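Local coordinates for SCARECROW-LIKE protein 7 (PDB 5HYZ), which probably acts as a transcription factor in plant development and abiotic stress resistance, binding DNA in vitro through its GRAS domain, at residues 188-191 against 192-196; 281-285 against 286-290. All coordinates share one frame; numbering follows the deposited sequence.

Contact 1: residues 188-191 against 192-196; sequences HELN and KSDFL
N191 and D194 hold each other across one turn of the chain. The D194 carboxylate reaches back to the N-H of N191, three residues earlier: the backbone N of N191 donates to D194 OD2 at 2.8 Å, in a fairly straight bond (159° at the hydrogen) that meets the oxygen from above the carboxylate plane. In return, the D194 N gives its hydrogen to N191 O at 2.9 Å, well off the carbonyl plane. What puts the carboxylate here is the first torsion of D194: CG lies beside its own backbone N (chi1 -63°), turned back over the start of the turn. The same OD2 sits 3.3 Å from L190 CA. Water 1, 2.7 Å from D194 OD2 and 2.9 Å from E189 O, lies where it can bridge the two. N191 O also approaches the edge of the F195 ring, near its plane, 3.3 Å from F195 CD1. L190 CD1 meets F195 CZ at 4.0 Å, their side chains crossing at about a right angle; F195 also packs on L228 of helix 220-231, and L190 O bonds R224 of that helix. The charge of this partly exposed carboxylate is thus probably met by a backbone donor and water at OD2, with a long, weak ion pair from OD1 to R185.

Contact 2: residues 281-285 against 286-290; sequences VRVER and WMFGE
From V283 onward bonds of the five-residue spacing of a pi turn appear in this helix, and the short axes of 281-285 and 286-290 bend by 26°. W286 N still bonds R282 O in alpha fashion. V283 O then takes both an alpha and a pi donor, M287 N and F288 N, each at 3.0 Å, the second nearly in line with the carbonyl; G289 N reaches E284 O at 2.7 Å, and a weak bond of 3.2 Å joins E290 N to R285 O. The neighbours R285 and W286 run side by side. R285 is extended from CG to NE, with CG anti to the backbone N (chi1 173°), which carries its aliphatic part over the indole: CG makes a CH-pi contact 4.0 Å from the centroid of the W286 five-membered ring. Further out, R285 NE comes 3.5 Å from W286 CZ2, and the guanidinium lies nearly parallel to the indole, 17° apart, offset over its rim. On the buried side, V283 CG1 sits over the F288 ring face, 4.0 Å from its centroid, in another CH-pi contact, and both residues pack on L269 of helix 251-272. Such a run of wide turns inside an alpha helix is a pi-helical segment, here within the helical bundle of the GRAS domain.

Along the chain the two contacts come in series, neither nesting nor crossing, and each closes only a local turn. Contact 1 comes first, in the connection from strand 177-182 to strand 202-208. This is the crossover of the Rossmann-like sheet, leading from the strand beside 141-148 to the one on the far side of 110-118, and it leans on helix 220-231. Contact 2 follows within helix 278-296, where it meets helices 39-57, 74-86 and 251-272 and so joins N-terminal and later helices. With centres 34 Å apart and nearest atoms about 21 Å apart, they do not touch: one lies in a sheet connection, the other in a bundle helix of the same GRAS domain.

Contact 1: residues 188-191 against 192-196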
ATOM      1  N   HIS A 188       7.748 -25.375  21.707  1.00 20.71           N
ATOM      2  CA  HIS A 188       8.204 -25.877  23.016  1.00 29.30           C
ATOM      3  C   HIS A 188       9.106 -27.098  22.917  1.00 26.36           C
ATOM      4  O   HIS A 188       9.746 -27.445  23.885  1.00 26.37           O
ATOM      5  CB  HIS A 188       7.010 -26.187  23.967  1.00 29.60           C
ATOM      6  CG  HIS A 188       6.123 -27.311  23.518  1.00 34.46           C
ATOM      7  ND1 HIS A 188       6.478 -28.640  23.648  1.00 47.39           N
ATOM      8  CD2 HIS A 188       4.891 -27.303  22.959  1.00 35.17           C
ATOM      9  CE1 HIS A 188       5.506 -29.401  23.169  1.00 44.52           C
ATOM     10  NE2 HIS A 188       4.527 -28.619  22.754  1.00 39.39           N
ATOM     11  N   GLU A 189       9.195 -27.747  21.755  1.00 20.30           N
ATOM     12  CA  GLU A 189      10.151 -28.816  21.582  1.00 22.32           C
ATOM     13  C   GLU A 189      11.423 -28.461  20.863  1.00 21.11           C
ATOM     14  O   GLU A 189      12.310 -29.289  20.756  1.00 17.46           O
ATOM     15  CB  GLU A 189       9.530 -29.938  20.799  1.00 23.05           C
ATOM     16  CG  GLU A 189       8.287 -30.453  21.420  1.00 35.03           C
ATOM     17  CD  GLU A 189       7.810 -31.680  20.688  1.00 44.94           C
ATOM     18  OE1 GLU A 189       8.305 -31.946  19.540  1.00 48.58           O
ATOM     19  OE2 GLU A 189       6.963 -32.395  21.256  1.00 53.21           O
ATOM     20  N   LEU A 190      11.518 -27.248  20.323  1.00 15.71           N
ATOM     21  CA  LEU A 190      12.695 -26.876  19.543  1.00 15.64           C
ATOM     22  C   LEU A 190      13.882 -26.543  20.477  1.00 18.43           C
ATOM     23  O   LEU A 190      13.695 -26.081  21.614  1.00 20.22           O
ATOM     24  CB  LEU A 190      12.342 -25.630  18.656  1.00 13.69           C
ATOM     25  CG  LEU A 190      11.187 -25.911  17.703  1.00 14.55           C
ATOM     26  CD1 LEU A 190      10.948 -24.620  16.885  1.00 12.00           C
ATOM     27  CD2 LEU A 190      11.535 -27.043  16.699  1.00 15.04           C
ATOM     28  N   ASN A 191      15.087 -26.706  19.961  1.00 16.17           N
ATOM     29  CA  ASN A 191      16.345 -26.378  20.658  1.00 21.89           C
ATOM     30  C   ASN A 191      17.213 -25.550  19.741  1.00 15.67           C
ATOM     31  O   ASN A 191      16.956 -25.518  18.536  1.00 14.38           O
ATOM     32  CB  ASN A 191      17.136 -27.656  21.011  1.00 28.22           C
ATOM     33  CG  ASN A 191      16.323 -28.585  21.840  1.00 41.03           C
ATOM     34  OD1 ASN A 191      16.058 -29.736  21.451  1.00 39.82           O
ATOM     35  ND2 ASN A 191      15.856 -28.077  22.975  1.00 37.53           N
ATOM     36  N   LYS A 192      18.262 -24.954  20.306  1.00 16.45           N
ATOM     37  CA  LYS A 192      19.176 -24.139  19.501  1.00 13.89           C
ATOM     38  C   LYS A 192      19.665 -24.887  18.266  1.00 13.60           C
ATOM     39  O   LYS A 192      19.751 -24.334  17.138  1.00 15.57           O
ATOM     40  CB  LYS A 192      20.382 -23.724  20.324  1.00 12.63           C
ATOM     41  CG  LYS A 192      21.445 -23.009  19.513  1.00 15.76           C
ATOM     42  CD  LYS A 192      22.522 -22.449  20.430  1.00 21.63           C
ATOM     43  CE  LYS A 192      23.733 -21.952  19.629  1.00 30.95           C
ATOM     44  NZ  LYS A 192      24.915 -21.855  20.583  1.00 42.23           N
ATOM     45  N   SER A 193      19.974 -26.182  18.408  1.00 15.43           N
ATOM     46  CA  SER A 193      20.579 -26.832  17.272  1.00 16.36           C
ATOM     47  C   SER A 193      19.607 -26.929  16.075  1.00 15.88           C
ATOM     48  O   SER A 193      20.039 -27.098  14.940  1.00 16.72           O
ATOM     49  CB  SER A 193      21.077 -28.250  17.650  1.00 22.44           C
ATOM     50  OG  SER A 193      19.971 -28.994  18.055  1.00 19.48           O
ATOM     51  N   ASP A 194      18.303 -26.863  16.341  1.00 14.41           N
ATOM     52  CA  ASP A 194      17.297 -26.951  15.266  1.00 14.54           C
ATOM     53  C   ASP A 194      17.343 -25.789  14.309  1.00 15.72           C
ATOM     54  O   ASP A 194      16.904 -25.907  13.169  1.00 14.83           O
ATOM     55  CB  ASP A 194      15.887 -27.049  15.818  1.00 15.40           C
ATOM     56  CG  ASP A 194      15.679 -28.313  16.638  1.00 22.47           C
ATOM     57  OD1 ASP A 194      16.251 -29.356  16.237  1.00 23.49           O
ATOM     58  OD2 ASP A 194      15.009 -28.254  17.689  1.00 21.52           O
ATOM     59  N   PHE A 195      17.933 -24.674  14.753  1.00 12.78           N
ATOM     60  CA  PHE A 195      17.953 -23.500  13.869  1.00 15.50           C
ATOM     61  C   PHE A 195      19.153 -23.475  12.940  1.00 15.99           C
ATOM     62  O   PHE A 195      19.204 -22.627  12.037  1.00 18.81           O
ATOM     63  CB  PHE A 195      17.883 -22.237  14.762  1.00 10.09           C
ATOM     64  CG  PHE A 195      16.585 -22.170  15.505  1.00 13.03           C
ATOM     65  CD1 PHE A 195      16.374 -22.890  16.696  1.00 14.79           C
ATOM     66  CD2 PHE A 195      15.517 -21.466  14.962  1.00 13.99           C
ATOM     67  CE1 PHE A 195      15.114 -22.828  17.335  1.00 14.90           C
ATOM     68  CE2 PHE A 195      14.296 -21.422  15.559  1.00 11.81           C
ATOM     69  CZ  PHE A 195      14.060 -22.104  16.746  1.00 13.58           C
ATOM     70  N   LEU A 196      20.124 -24.387  13.154  1.00 14.43           N
ATOM     71  CA  LEU A 196      21.262 -24.541  12.238  1.00 15.60           C
ATOM     72  C   LEU A 196      21.994 -23.199  11.999  1.00 19.91           C
ATOM     73  O   LEU A 196      22.331 -22.834  10.868  1.00 19.40           O
ATOM     74  CB  LEU A 196      20.794 -25.157  10.906  1.00 15.64           C
ATOM     75  CG  LEU A 196      20.134 -26.521  11.117  1.00 19.38           C
ATOM     76  CD1 LEU A 196      19.434 -26.935   9.804  1.00 15.31           C
ATOM     77  CD2 LEU A 196      21.249 -27.539  11.411  1.00 21.38           C
TER
HETATM   78  O   HOH W   1      14.392 -30.438  19.172  1.00 26.31           O
HETATM   79  O   HOH W   2      17.299 -30.815  18.483  1.00 35.28           O

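Contact 2: residues 281-285 against 286-290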
ATOM      1  N   VAL A 281     -17.686  -7.956   8.923  1.00 35.59           N
ATOM      2  CA  VAL A 281     -18.309  -8.747   9.988  1.00 31.64           C
ATOM      3  C   VAL A 281     -17.493  -9.970  10.311  1.00 29.69           C
ATOM      4  O   VAL A 281     -17.391 -10.359  11.473  1.00 32.37           O
ATOM      5  CB  VAL A 281     -19.752  -9.181   9.613  1.00 36.63           C
ATOM      6  CG1 VAL A 281     -20.399  -9.874  10.787  1.00 34.97           C
ATOM      7  CG2 VAL A 281     -20.532  -8.017   9.263  1.00 36.41           C
ATOM      8  N   ARG A 282     -16.900 -10.592   9.302  1.00 24.41           N
ATOM      9  CA  ARG A 282     -16.072 -11.741   9.558  1.00 28.08           C
ATOM     10  C   ARG A 282     -14.944 -11.327  10.514  1.00 25.98           C
ATOM     11  O   ARG A 282     -14.646 -12.029  11.460  1.00 26.66           O
ATOM     12  CB  ARG A 282     -15.481 -12.330   8.262  1.00 26.26           C
ATOM     13  CG  ARG A 282     -14.725 -13.641   8.495  1.00 37.74           C
ATOM     14  CD  ARG A 282     -14.181 -14.259   7.198  1.00 44.95           C
ATOM     15  NE  ARG A 282     -15.261 -14.428   6.228  1.00 46.71           N
ATOM     16  CZ  ARG A 282     -15.479 -13.625   5.187  1.00 44.99           C
ATOM     17  NH1 ARG A 282     -14.669 -12.597   4.963  1.00 47.26           N
ATOM     18  NH2 ARG A 282     -16.496 -13.853   4.357  1.00 46.19           N
ATOM     19  N   VAL A 283     -14.313 -10.190  10.241  1.00 25.57           N
ATOM     20  CA  VAL A 283     -13.225  -9.769  11.121  1.00 27.32           C
ATOM     21  C   VAL A 283     -13.732  -9.512  12.543  1.00 23.57           C
ATOM     22  O   VAL A 283     -13.165 -10.010  13.527  1.00 25.01           O
ATOM     23  CB  VAL A 283     -12.552  -8.484  10.582  1.00 29.30           C
ATOM     24  CG1 VAL A 283     -11.552  -7.916  11.629  1.00 27.07           C
ATOM     25  CG2 VAL A 283     -11.847  -8.810   9.263  1.00 24.49           C
ATOM     26  N   GLU A 284     -14.794  -8.734  12.632  1.00 21.83           N
ATOM     27  CA  GLU A 284     -15.380  -8.366  13.917  1.00 23.81           C
ATOM     28  C   GLU A 284     -15.822  -9.588  14.743  1.00 26.17           C
ATOM     29  O   GLU A 284     -15.622  -9.639  15.954  1.00 23.77           O
ATOM     30  CB  GLU A 284     -16.529  -7.386  13.685  1.00 24.18           C
ATOM     31  CG  GLU A 284     -16.019  -5.980  13.233  1.00 26.63           C
ATOM     32  CD  GLU A 284     -17.100  -5.109  12.664  1.00 29.05           C
ATOM     33  OE1 GLU A 284     -18.171  -5.664  12.345  1.00 30.30           O
ATOM     34  OE2 GLU A 284     -16.900  -3.882  12.533  1.00 28.17           O
ATOM     35  N   ARG A 285     -16.362 -10.609  14.096  1.00 27.68           N
ATOM     36  CA  ARG A 285     -16.854 -11.782  14.821  1.00 24.85           C
ATOM     37  C   ARG A 285     -15.811 -12.865  15.073  1.00 27.82           C
ATOM     38  O   ARG A 285     -15.636 -13.318  16.207  1.00 26.13           O
ATOM     39  CB  ARG A 285     -18.040 -12.367  14.050  1.00 29.76           C
ATOM     40  CG  ARG A 285     -18.518 -13.667  14.613  1.00 34.24           C
ATOM     41  CD  ARG A 285     -19.676 -14.200  13.819  1.00 44.97           C
ATOM     42  NE  ARG A 285     -20.195 -15.412  14.470  1.00 58.32           N
ATOM     43  CZ  ARG A 285     -21.199 -16.156  14.000  1.00 57.00           C
ATOM     44  NH1 ARG A 285     -21.813 -15.811  12.874  1.00 53.46           N
ATOM     45  NH2 ARG A 285     -21.596 -17.239  14.659  1.00 54.41           N
ATOM     46  N   TRP A 286     -15.096 -13.280  14.022  1.00 27.74           N
ATOM     47  CA  TRP A 286     -14.214 -14.426  14.088  1.00 29.07           C
ATOM     48  C   TRP A 286     -12.825 -14.086  14.536  1.00 28.01           C
ATOM     49  O   TRP A 286     -12.104 -14.957  15.005  1.00 35.39           O
ATOM     50  CB  TRP A 286     -14.165 -15.125  12.713  1.00 37.98           C
ATOM     51  CG  TRP A 286     -15.482 -15.734  12.446  1.00 45.82           C
ATOM     52  CD1 TRP A 286     -16.407 -15.369  11.492  1.00 45.53           C
ATOM     53  CD2 TRP A 286     -16.087 -16.770  13.223  1.00 46.12           C
ATOM     54  NE1 TRP A 286     -17.528 -16.159  11.608  1.00 45.74           N
ATOM     55  CE2 TRP A 286     -17.358 -17.023  12.664  1.00 47.95           C
ATOM     56  CE3 TRP A 286     -15.665 -17.525  14.331  1.00 48.11           C
ATOM     57  CZ2 TRP A 286     -18.221 -18.005  13.180  1.00 56.16           C
ATOM     58  CZ3 TRP A 286     -16.521 -18.504  14.848  1.00 53.03           C
ATOM     59  CH2 TRP A 286     -17.785 -18.736  14.267  1.00 53.17           C
HETATM   60  N   MSE A 287     -12.425 -12.831  14.403  1.00 27.37           N
HETATM   61  CA  MSE A 287     -11.106 -12.488  14.922  1.00 24.54           C
HETATM   62  C   MSE A 287     -11.290 -11.712  16.225  1.00 24.90           C
HETATM   63  O   MSE A 287     -10.953 -12.236  17.284  1.00 25.91           O
HETATM   64  CB  MSE A 287     -10.293 -11.694  13.902  1.00 28.99           C
HETATM   65  CG  MSE A 287      -8.891 -11.407  14.405  1.00 27.77           C
HETATM   66 SE   MSE A 287      -7.862 -10.481  12.978  1.00 39.58          SE
HETATM   67  CE  MSE A 287      -6.882 -12.070  12.250  1.00 39.94           C
ATOM     68  N   PHE A 288     -11.885 -10.523  16.161  1.00 22.21           N
ATOM     69  CA  PHE A 288     -12.006  -9.701  17.358  1.00 24.78           C
ATOM     70  C   PHE A 288     -12.973 -10.324  18.379  1.00 24.91           C
ATOM     71  O   PHE A 288     -12.656 -10.408  19.579  1.00 21.38           O
ATOM     72  CB  PHE A 288     -12.463  -8.291  17.016  1.00 23.29           C
ATOM     73  CG  PHE A 288     -11.500  -7.515  16.127  1.00 24.75           C
ATOM     74  CD1 PHE A 288     -10.175  -7.878  16.021  1.00 22.84           C
ATOM     75  CD2 PHE A 288     -11.945  -6.411  15.452  1.00 22.64           C
ATOM     76  CE1 PHE A 288      -9.315  -7.147  15.208  1.00 24.58           C
ATOM     77  CE2 PHE A 288     -11.086  -5.663  14.657  1.00 25.96           C
ATOM     78  CZ  PHE A 288      -9.789  -6.035  14.545  1.00 19.44           C
ATOM     79  N   GLY A 289     -14.134 -10.773  17.924  1.00 25.25           N
ATOM     80  CA  GLY A 289     -15.127 -11.346  18.845  1.00 23.81           C
ATOM     81  C   GLY A 289     -14.631 -12.545  19.621  1.00 25.47           C
ATOM     82  O   GLY A 289     -14.868 -12.688  20.839  1.00 26.07           O
ATOM     83  N   GLU A 290     -13.905 -13.429  18.940  1.00 23.29           N
ATOM     84  CA  GLU A 290     -13.296 -14.561  19.634  1.00 25.88           C
ATOM     85  C   GLU A 290     -12.247 -14.116  20.667  1.00 24.97           C
ATOM     86  O   GLU A 290     -12.162 -14.675  21.762  1.00 23.79           O
ATOM     87  CB  GLU A 290     -12.641 -15.518  18.635  1.00 27.14           C
ATOM     88  CG  GLU A 290     -13.686 -16.224  17.778  1.00 34.25           C
ATOM     89  CD  GLU A 290     -14.507 -17.175  18.635  1.00 38.66           C
ATOM     90  OE1 GLU A 290     -13.943 -18.217  19.026  1.00 38.52           O
ATOM     91  OE2 GLU A 290     -15.661 -16.826  18.982  1.00 38.30           O
TER